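Local coordinates for thiamine-binding periplasmic protein (Escherichia coli, PDB 2QRY), which binds thiamine, thiamine phosphate and thiamine diphosphate with high affinity in the periplasm and serves the ThiBPQ ABC transporter in thiamine import, at residues V215-Y218 with T219-A223. Residues are numbered along the deposited sequence; the frame is centred on the assembly and turned at random.
Sequences VLSY and TTSPA. With TPS (thiamin phosphate), chain E.
The thiamine-binding pocket is lined here by the turn that joins strand 214-218 to helix 221-229, and the hydroxyl of Ser221 is its hub. Ser217 OG donates a hydrogen bond of 2.6 Å to Ser221 OG. The backbone N of Tyr218 gives the same Ser221 OG a longer bond, 3.2 Å with an N-H...O angle of 150°. Ser221 OG in turn donates to N1A of the pyrimidine of thiamin phosphate at 2.9 Å. Two donors and one acceptor thus fix the rotation of this hydroxyl and direct its proton to the ligand. Its torsion suits the role: OG lies opposite the carbonyl carbon (chi1 -66°), which turns it back to the end of the strand. Trp200 NE1 also bonds Ser217 OG, so Ser217 acts as a second-shell link between two thiamine-binding residues.

A type I beta turn runs from Tyr218 to Ser221. It is closed by Ser221 N to Tyr218 O at 2.9 Å, with the donor N above the carbonyl plane. The Tyr218 ring leads away from the turn and lies obliquely against the ligand's thiazolium. CE1 comes within 3.6 Å of ligand C4, and OH within 3.5 Å of ligand C6. That OH is hydrogen-bonded to Gln246 OE1, which holds the far end of the ring. With an alanine here, the thiazolium would probably lose the ring beside it and Gln246 its hydroxyl partner. Within the turn, Thr220 OG1 touches Tyr218 CB at 3.6 Å and is hydrogen-bonded to Trp283 O. A loop from a strand end to a helix start, contacting the ligand in the cleft between two lobes, is the usual arrangement in bacterial solute-binding proteins of this family.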
loop_
_atom_site.group_PDB
_atom_site.type_symbol
_atom_site.label_atom_id
_atom_site.label_comp_id
_atom_site.label_asym_id
_atom_site.label_seq_id
_atom_site.Cartn_x
_atom_site.Cartn_y
_atom_site.Cartn_z
ATOM N N VAL A 215 5.513 -6.070 -13.015
ATOM C CA VAL A 215 5.146 -6.378 -11.627
ATOM C C VAL A 215 4.171 -5.335 -11.126
ATOM O O VAL A 215 4.335 -4.142 -11.408
ATOM C CB VAL A 215 6.316 -6.315 -10.621
ATOM C CG1 VAL A 215 6.963 -7.667 -10.490
ATOM C CG2 VAL A 215 7.306 -5.225 -11.025
ATOM N N LEU A 216 3.167 -5.768 -10.372
ATOM C CA LEU A 216 2.228 -4.808 -9.820
ATOM C C LEU A 216 2.950 -4.024 -8.727
ATOM O O LEU A 216 3.482 -4.609 -7.788
ATOM C CB LEU A 216 1.014 -5.491 -9.210
ATOM C CG LEU A 216 0.080 -4.363 -8.783
ATOM C CD1 LEU A 216 -1.231 -4.520 -9.502
ATOM C CD2 LEU A 216 -0.081 -4.327 -7.274
ATOM N N SER A 217 2.980 -2.705 -8.869
ATOM C CA SER A 217 3.634 -1.844 -7.889
ATOM C C SER A 217 2.925 -0.485 -7.823
ATOM O O SER A 217 1.694 -0.438 -7.787
ATOM C CB SER A 217 5.117 -1.667 -8.242
ATOM O OG SER A 217 5.851 -1.174 -7.132
ATOM N N TYR A 218 3.683 0.611 -7.822
ATOM C CA TYR A 218 3.086 1.945 -7.736
ATOM C C TYR A 218 3.562 2.963 -8.775
ATOM O O TYR A 218 4.689 2.879 -9.267
ATOM C CB TYR A 218 3.335 2.536 -6.352
ATOM C CG TYR A 218 2.637 1.811 -5.228
ATOM C CD1 TYR A 218 3.156 0.626 -4.711
ATOM C CD2 TYR A 218 1.472 2.330 -4.659
ATOM C CE1 TYR A 218 2.541 -0.019 -3.648
ATOM C CE2 TYR A 218 0.841 1.684 -3.595
ATOM C CZ TYR A 218 1.385 0.513 -3.095
ATOM O OH TYR A 218 0.784 -0.126 -2.043
ATOM N N THR A 219 2.713 3.945 -9.081
ATOM C CA THR A 219 3.072 4.971 -10.061
ATOM C C THR A 219 4.315 5.725 -9.618
ATOM O O THR A 219 4.952 6.395 -10.418
ATOM C CB THR A 219 1.951 6.029 -10.266
ATOM O OG1 THR A 219 1.619 6.639 -9.010
ATOM C CG2 THR A 219 0.718 5.393 -10.877
ATOM N N THR A 220 4.650 5.602 -8.337
ATOM C CA THR A 220 5.797 6.286 -7.756
ATOM C C THR A 220 7.059 5.423 -7.657
ATOM O O THR A 220 8.129 5.915 -7.287
ATOM C CB THR A 220 5.454 6.814 -6.339
ATOM O OG1 THR A 220 4.786 5.783 -5.594
ATOM C CG2 THR A 220 4.550 8.056 -6.424
ATOM N N SER A 221 6.944 4.143 -7.987
ATOM C CA SER A 221 8.100 3.263 -7.897
ATOM C C SER A 221 9.291 3.731 -8.736
ATOM O O SER A 221 10.441 3.578 -8.324
ATOM C CB SER A 221 7.715 1.832 -8.293
ATOM O OG SER A 221 6.807 1.284 -7.356
ATOM N N PRO A 222 9.038 4.306 -9.922
ATOM C CA PRO A 222 10.190 4.748 -10.718
ATOM C C PRO A 222 11.045 5.777 -9.989
ATOM O O PRO A 222 12.261 5.830 -10.175
ATOM C CB PRO A 222 9.545 5.312 -11.980
ATOM C CG PRO A 222 8.300 4.446 -12.134
ATOM C CD PRO A 222 7.787 4.388 -10.700
ATOM N N ALA A 223 10.403 6.581 -9.149
ATOM C CA ALA A 223 11.102 7.611 -8.393
ATOM C C ALA A 223 12.228 7.024 -7.539
ATOM O O ALA A 223 13.259 7.673 -7.327
ATOM C CB ALA A 223 10.122 8.372 -7.513
HETATM C CM2 TPS E . 10.461 1.146 -5.168
HETATM N N3 TPS E . 5.246 0.353 -1.246
HETATM C C2 TPS E . 5.852 -0.770 -1.577
HETATM S S1 TPS E . 4.899 -2.000 -0.836
HETATM C C5 TPS E . 3.686 -0.947 -0.092
HETATM C C4 TPS E . 4.123 0.302 -0.476
HETATM C CM4 TPS E . 3.363 1.555 -0.054
HETATM C C6 TPS E . 2.528 -1.443 0.716
HETATM C C7 TPS E . 2.827 -2.942 0.760
HETATM O O7 TPS E . 1.844 -3.715 1.438
HETATM N N1A TPS E . 8.052 1.472 -4.791
HETATM C C2A TPS E . 9.263 1.284 -4.258
HETATM N N3A TPS E . 9.428 1.215 -2.938
HETATM C C4A TPS E . 8.383 1.331 -2.091
HETATM N N4A TPS E . 8.585 1.250 -0.725
HETATM C C5A TPS E . 7.070 1.532 -2.625
HETATM C C6A TPS E . 6.958 1.598 -4.024
HETATM C C7A TPS E . 5.808 1.672 -1.740
HETATM P P1 TPS E . 2.351 -5.248 1.380
HETATM O O1 TPS E . 2.608 -5.652 -0.099
HETATM O O2 TPS E . 1.319 -6.223 2.080
HETATM O O3 TPS E . 3.691 -5.343 2.141
#